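Local structure of SIR4-interacting protein SIF2 (Saccharomyces cerevisiae, 1R5M) at residues T112-S117 / I123-E128; V153-N158 / T162-M167. The protein antagonizes telomeric silencing in yeast, belongs to the Set3C corepressor complex and may recruit SIR4 to non-telomeric sites. All coordinates share one frame; numbering follows the deposited sequence.

Interaction 1 of 2, residues T112-S117 / I123-E128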
loop_
_atom_site.group_PDB
_atom_site.type_symbol
_atom_site.label_atom_id
_atom_site.label_comp_id
_atom_site.label_asym_id
_atom_site.label_seq_id
_atom_site.Cartn_x
_atom_site.Cartn_y
_atom_site.Cartn_z
ATOM N N THR A 112 -12.485 4.008 0.720
ATOM C CA THR A 112 -11.277 4.330 -0.037
ATOM C C THR A 112 -9.969 3.869 0.589
ATOM O O THR A 112 -8.906 3.971 -0.037
ATOM C CB THR A 112 -11.164 5.844 -0.243
ATOM O OG1 THR A 112 -11.083 6.487 1.037
ATOM C CG2 THR A 112 -12.378 6.376 -0.995
ATOM N N CYS A 113 -10.036 3.366 1.814
ATOM C CA CYS A 113 -8.819 2.950 2.494
ATOM C C CYS A 113 -9.116 1.983 3.632
ATOM O O CYS A 113 -10.115 2.130 4.336
ATOM C CB CYS A 113 -8.114 4.203 3.038
ATOM S SG CYS A 113 -6.469 3.970 3.770
ATOM N N LEU A 114 -8.259 0.975 3.781
ATOM C CA LEU A 114 -8.382 0.001 4.863
ATOM C C LEU A 114 -6.975 -0.261 5.385
ATOM O O LEU A 114 -6.032 -0.389 4.599
ATOM C CB LEU A 114 -8.994 -1.318 4.384
ATOM C CG LEU A 114 -10.401 -1.246 3.786
ATOM C CD1 LEU A 114 -10.287 -1.046 2.286
ATOM C CD2 LEU A 114 -11.163 -2.527 4.087
ATOM N N ALA A 115 -6.831 -0.341 6.704
ATOM C CA ALA A 115 -5.520 -0.582 7.291
ATOM C C ALA A 115 -5.592 -1.365 8.594
ATOM O O ALA A 115 -6.139 -0.883 9.584
ATOM C CB ALA A 115 -4.803 0.749 7.533
ATOM N N TRP A 116 -5.042 -2.576 8.580
ATOM C CA TRP A 116 -4.991 -3.417 9.774
ATOM C C TRP A 116 -3.880 -2.915 10.684
ATOM O O TRP A 116 -2.878 -2.374 10.213
ATOM C CB TRP A 116 -4.629 -4.868 9.428
ATOM C CG TRP A 116 -5.674 -5.672 8.748
ATOM C CD1 TRP A 116 -5.740 -5.981 7.417
ATOM C CD2 TRP A 116 -6.777 -6.335 9.370
ATOM N NE1 TRP A 116 -6.815 -6.802 7.177
ATOM C CE2 TRP A 116 -7.471 -7.034 8.357
ATOM C CE3 TRP A 116 -7.249 -6.406 10.687
ATOM C CZ2 TRP A 116 -8.612 -7.797 8.620
ATOM C CZ3 TRP A 116 -8.385 -7.166 10.950
ATOM C CH2 TRP A 116 -9.053 -7.850 9.920
ATOM N N SER A 117 -4.056 -3.102 11.989
ATOM C CA SER A 117 -3.016 -2.741 12.939
ATOM C C SER A 117 -1.955 -3.834 12.765
ATOM O O SER A 117 -2.252 -4.913 12.244
ATOM C CB SER A 117 -3.570 -2.751 14.365
ATOM O OG SER A 117 -4.073 -4.032 14.696
ATOM N N ILE A 123 -8.690 -2.764 12.832
ATOM C CA ILE A 123 -8.610 -2.273 11.463
ATOM C C ILE A 123 -9.327 -0.935 11.334
ATOM O O ILE A 123 -10.350 -0.703 11.978
ATOM C CB ILE A 123 -9.213 -3.306 10.459
ATOM C CG1 ILE A 123 -9.067 -2.785 9.024
ATOM C CG2 ILE A 123 -10.675 -3.588 10.788
ATOM C CD1 ILE A 123 -9.417 -3.814 7.955
ATOM N N VAL A 124 -8.757 -0.043 10.531
ATOM C CA VAL A 124 -9.350 1.265 10.282
ATOM C C VAL A 124 -9.887 1.274 8.857
ATOM O O VAL A 124 -9.237 0.767 7.940
ATOM C CB VAL A 124 -8.304 2.409 10.395
ATOM C CG1 VAL A 124 -8.891 3.717 9.859
ATOM C CG2 VAL A 124 -7.876 2.590 11.842
ATOM N N THR A 125 -11.080 1.828 8.680
ATOM C CA THR A 125 -11.671 1.953 7.353
ATOM C C THR A 125 -11.954 3.437 7.138
ATOM O O THR A 125 -12.358 4.144 8.069
ATOM C CB THR A 125 -12.987 1.141 7.208
ATOM O OG1 THR A 125 -13.929 1.539 8.213
ATOM C CG2 THR A 125 -12.705 -0.352 7.329
ATOM N N GLY A 126 -11.700 3.910 5.921
ATOM C CA GLY A 126 -11.938 5.305 5.587
ATOM C C GLY A 126 -12.827 5.396 4.361
ATOM O O GLY A 126 -12.742 4.548 3.471
ATOM N N VAL A 127 -13.677 6.417 4.307
ATOM C CA VAL A 127 -14.587 6.595 3.177
ATOM C C VAL A 127 -14.374 7.915 2.446
ATOM O O VAL A 127 -13.610 8.774 2.888
ATOM C CB VAL A 127 -16.069 6.506 3.624
ATOM C CG1 VAL A 127 -16.385 5.093 4.072
ATOM C CG2 VAL A 127 -16.345 7.500 4.758
ATOM N N GLU A 128 -15.057 8.068 1.315
ATOM C CA GLU A 128 -14.939 9.274 0.514
ATOM C C GLU A 128 -15.218 10.577 1.253
ATOM O O GLU A 128 -14.587 11.590 0.957
ATOM C CB GLU A 128 -15.868 9.210 -0.698
ATOM C CG GLU A 128 -15.489 8.198 -1.748
ATOM C CD GLU A 128 -16.320 8.374 -3.001
ATOM O OE1 GLU A 128 -16.058 9.333 -3.759
ATOM O OE2 GLU A 128 -17.243 7.567 -3.218
#
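One face of the Trp116 indole is covered by Ile123. The Ile123 CD1 methyl sits 3.9 Å from the centroid of the Trp116 five-membered ring and only 14° off the ring normal, a CH-pi contact, while Ile123 CB lies against the six-membered part, 3.7 Å from Trp116 CE3. Ile123 reaches there because its CG1 is anti to the backbone N (chi1 -178°) and the chain stays extended to CD1. The indole NE1 donates to Thr52 O, and the ring also touches Ile60 and Ala62, so this face of the hairpin packs against the preceding blade. Leu114 and Thr125 pair next to it, with Leu114 CD2 4.2 Å from Thr125 CG2.

The two strands are the first and second of the WD 2 blade in a beta-propeller. Thr125 takes the Ser/Thr place in the hydrogen-bond tetrad known from WD40 repeats: OG1 is hydrogen-bonded to both His96 NE2 and Trp135 NE1. Regular antiparallel pairing joins Ala115 to Val124, with Val124 N 2.9 Å from Ala115 O. At the other end Thr112 and Cys113 both face Gly126, a classic beta bulge: Gly126 O takes a 2.8 Å bond from Thr112 N and a weak one from Cys113 N. At the bulge, Thr112 CG2 packs 3.7 Å from Glu128 CG, the two side chains crossing at about a right angle, while Thr112 OG1 bonds to Ile152 O of the next blade.

Interaction 2 of 2, residues V153-N158 / T162-M167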
loop_
_atom_site.group_PDB
_atom_site.type_symbol
_atom_site.label_atom_id
_atom_site.label_comp_id
_atom_site.label_asym_id
_atom_site.label_seq_id
_atom_site.Cartn_x
_atom_site.Cartn_y
_atom_site.Cartn_z
ATOM N N VAL A 153 -6.711 8.647 1.715
ATOM C CA VAL A 153 -5.772 7.984 0.811
ATOM C C VAL A 153 -4.755 7.101 1.522
ATOM O O VAL A 153 -4.299 6.104 0.961
ATOM C CB VAL A 153 -4.991 9.004 -0.060
ATOM C CG1 VAL A 153 -5.956 9.844 -0.873
ATOM C CG2 VAL A 153 -4.121 9.892 0.806
ATOM N N SER A 154 -4.397 7.457 2.751
ATOM C CA SER A 154 -3.414 6.676 3.485
ATOM C C SER A 154 -3.673 6.681 4.986
ATOM O O SER A 154 -4.096 7.688 5.553
ATOM C CB SER A 154 -2.007 7.222 3.202
ATOM O OG SER A 154 -1.006 6.429 3.824
ATOM N N VAL A 155 -3.430 5.533 5.613
ATOM C CA VAL A 155 -3.577 5.368 7.058
ATOM C C VAL A 155 -2.456 4.436 7.497
ATOM O O VAL A 155 -2.338 3.320 6.989
ATOM C CB VAL A 155 -4.923 4.722 7.446
ATOM C CG1 VAL A 155 -4.949 4.443 8.950
ATOM C CG2 VAL A 155 -6.070 5.642 7.069
ATOM N N LYS A 156 -1.625 4.902 8.426
ATOM C CA LYS A 156 -0.508 4.099 8.918
ATOM C C LYS A 156 -0.540 4.007 10.444
ATOM O O LYS A 156 -0.701 5.016 11.132
ATOM C CB LYS A 156 0.832 4.707 8.474
ATOM C CG LYS A 156 1.067 4.742 6.958
ATOM C CD LYS A 156 1.241 3.344 6.386
ATOM C CE LYS A 156 1.579 3.367 4.889
ATOM N NZ LYS A 156 2.934 3.910 4.572
ATOM N N TRP A 157 -0.386 2.788 10.953
ATOM C CA TRP A 157 -0.371 2.528 12.391
ATOM C C TRP A 157 1.054 2.568 12.917
ATOM O O TRP A 157 1.985 2.155 12.224
ATOM C CB TRP A 157 -0.897 1.128 12.699
ATOM C CG TRP A 157 -2.354 0.916 12.542
ATOM C CD1 TRP A 157 -3.037 0.692 11.383
ATOM C CD2 TRP A 157 -3.307 0.815 13.600
ATOM N NE1 TRP A 157 -4.363 0.444 11.657
ATOM C CE2 TRP A 157 -4.555 0.515 13.012
ATOM C CE3 TRP A 157 -3.226 0.945 14.993
ATOM C CZ2 TRP A 157 -5.717 0.340 13.769
ATOM C CZ3 TRP A 157 -4.382 0.772 15.747
ATOM C CH2 TRP A 157 -5.611 0.472 15.132
ATOM N N ASN A 158 1.233 3.037 14.148
ATOM C CA ASN A 158 2.571 3.050 14.719
ATOM C C ASN A 158 2.836 1.672 15.323
ATOM O O ASN A 158 1.939 0.827 15.377
ATOM C CB ASN A 158 2.715 4.178 15.755
ATOM C CG ASN A 158 2.103 3.842 17.096
ATOM O OD1 ASN A 158 1.099 3.139 17.183
ATOM N ND2 ASN A 158 2.704 4.369 18.159
ATOM N N THR A 162 -1.076 2.347 19.138
ATOM C CA THR A 162 -1.718 3.381 19.938
ATOM C C THR A 162 -2.009 4.652 19.147
ATOM O O THR A 162 -2.843 5.461 19.550
ATOM C CB THR A 162 -0.849 3.756 21.154
ATOM O OG1 THR A 162 0.446 4.180 20.710
ATOM C CG2 THR A 162 -0.689 2.556 22.083
ATOM N N HIS A 163 -1.320 4.829 18.024
ATOM C CA HIS A 163 -1.513 6.016 17.202
ATOM C C HIS A 163 -1.565 5.677 15.728
ATOM O O HIS A 163 -1.004 4.675 15.289
ATOM C CB HIS A 163 -0.362 7.011 17.388
ATOM C CG HIS A 163 -0.218 7.530 18.782
ATOM N ND1 HIS A 163 0.328 6.784 19.803
ATOM C CD2 HIS A 163 -0.550 8.725 19.324
ATOM C CE1 HIS A 163 0.330 7.498 20.914
ATOM N NE2 HIS A 163 -0.198 8.680 20.651
ATOM N N ILE A 164 -2.250 6.518 14.965
ATOM C CA ILE A 164 -2.300 6.344 13.521
ATOM C C ILE A 164 -2.137 7.714 12.893
ATOM O O ILE A 164 -2.383 8.743 13.532
ATOM C CB ILE A 164 -3.644 5.758 12.993
ATOM C CG1 ILE A 164 -4.810 6.681 13.349
ATOM C CG2 ILE A 164 -3.857 4.356 13.532
ATOM C CD1 ILE A 164 -6.088 6.362 12.572
ATOM N N ILE A 165 -1.680 7.716 11.648
ATOM C CA ILE A 165 -1.548 8.942 10.874
ATOM C C ILE A 165 -2.481 8.694 9.705
ATOM O O ILE A 165 -2.449 7.619 9.104
ATOM C CB ILE A 165 -0.143 9.136 10.293
ATOM C CG1 ILE A 165 0.884 9.243 11.412
ATOM C CG2 ILE A 165 -0.116 10.387 9.420
ATOM C CD1 ILE A 165 2.286 9.005 10.929
ATOM N N SER A 166 -3.328 9.664 9.392
ATOM C CA SER A 166 -4.237 9.518 8.263
ATOM C C SER A 166 -4.089 10.741 7.377
ATOM O O SER A 166 -3.857 11.846 7.864
ATOM C CB SER A 166 -5.690 9.380 8.737
ATOM O OG SER A 166 -6.084 10.483 9.534
ATOM N N MET A 167 -4.196 10.537 6.072
ATOM C CA MET A 167 -4.083 11.647 5.138
ATOM C C MET A 167 -5.140 11.500 4.061
ATOM O O MET A 167 -5.433 10.388 3.620
ATOM C CB MET A 167 -2.692 11.683 4.495
ATOM C CG MET A 167 -2.465 12.913 3.616
ATOM S SD MET A 167 -0.756 13.089 3.074
ATOM C CE MET A 167 -0.685 11.737 1.945
#
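Asn158 grips Thr162 and His163 at the turn of the beta hairpin formed by the first two strands of the WD 3 blade. Its carbonyl oxygen OD1 takes two backbone N-H groups by different routes: Thr162 N lies in the amide plane on a lone pair, 3.0 Å from OD1, whereas His163 N, 3.1 Å from OD1, stands well above that plane. The side chain is folded back toward the second strand by a chi1 of 79°, which sets CG between the backbone N and carbonyl carbon. Asn158 N completes the grip by donating to His163 O. The His163 ring is turned 77° from the amide plane, and its ND1 donates to Thr162 OG1 over 2.8 Å; that hydroxyl also bonds to Asp160 OD1. With an alanine in its place OD1 is gone, and the Thr162 and His163 N-H groups would probably lose their shared acceptor, with the turn less firmly fixed.

Further along, Ile164 lies beside Trp157 and points the same way, its CG2 methyl over one indole face but offset toward the rim, 3.6 Å from Trp157 CD2. As in other WD40 blades, the second strand offers a hydroxyl to a histidine and a tryptophan: Ser166 OG bonds to His148 NE2 and Trp176 NE1. On the other face of the hairpin, Lys156 leads away to Asp211 and Glu213, with which NZ forms salt bridges, and to Val212 O. At the far end of the contact Val153 and Ser154 both face Met167, a classic beta bulge, Met167 O accepting from Val153 N at 2.9 Å and from Ser154 N at 3.2 Å. Beside it Met167, bent at chi3, brings CE to 4.1 Å from Val153 CG2.

Overall arrangement
Following the chain from the N terminus, interaction 1 closes the short loop between strands 111-116 and 122-127 in WD 2. The chain then runs outward through strands 132-136 and 141-145 before reaching strand 152-157, the first of WD 3, where interaction 2 closes the tight turn between strands 152-157 and 163-168. The two contacts are in series and neither nest nor cross. Their centres are about 9 Å apart, and they touch across the boundary between blades: Trp157 NE1 probably donates to Ala115 O at 3.0 Å, and Ala115 CB packs 3.6 Å from Val155 O. Two successive hairpins of the propeller are thus joined largely through their first strands.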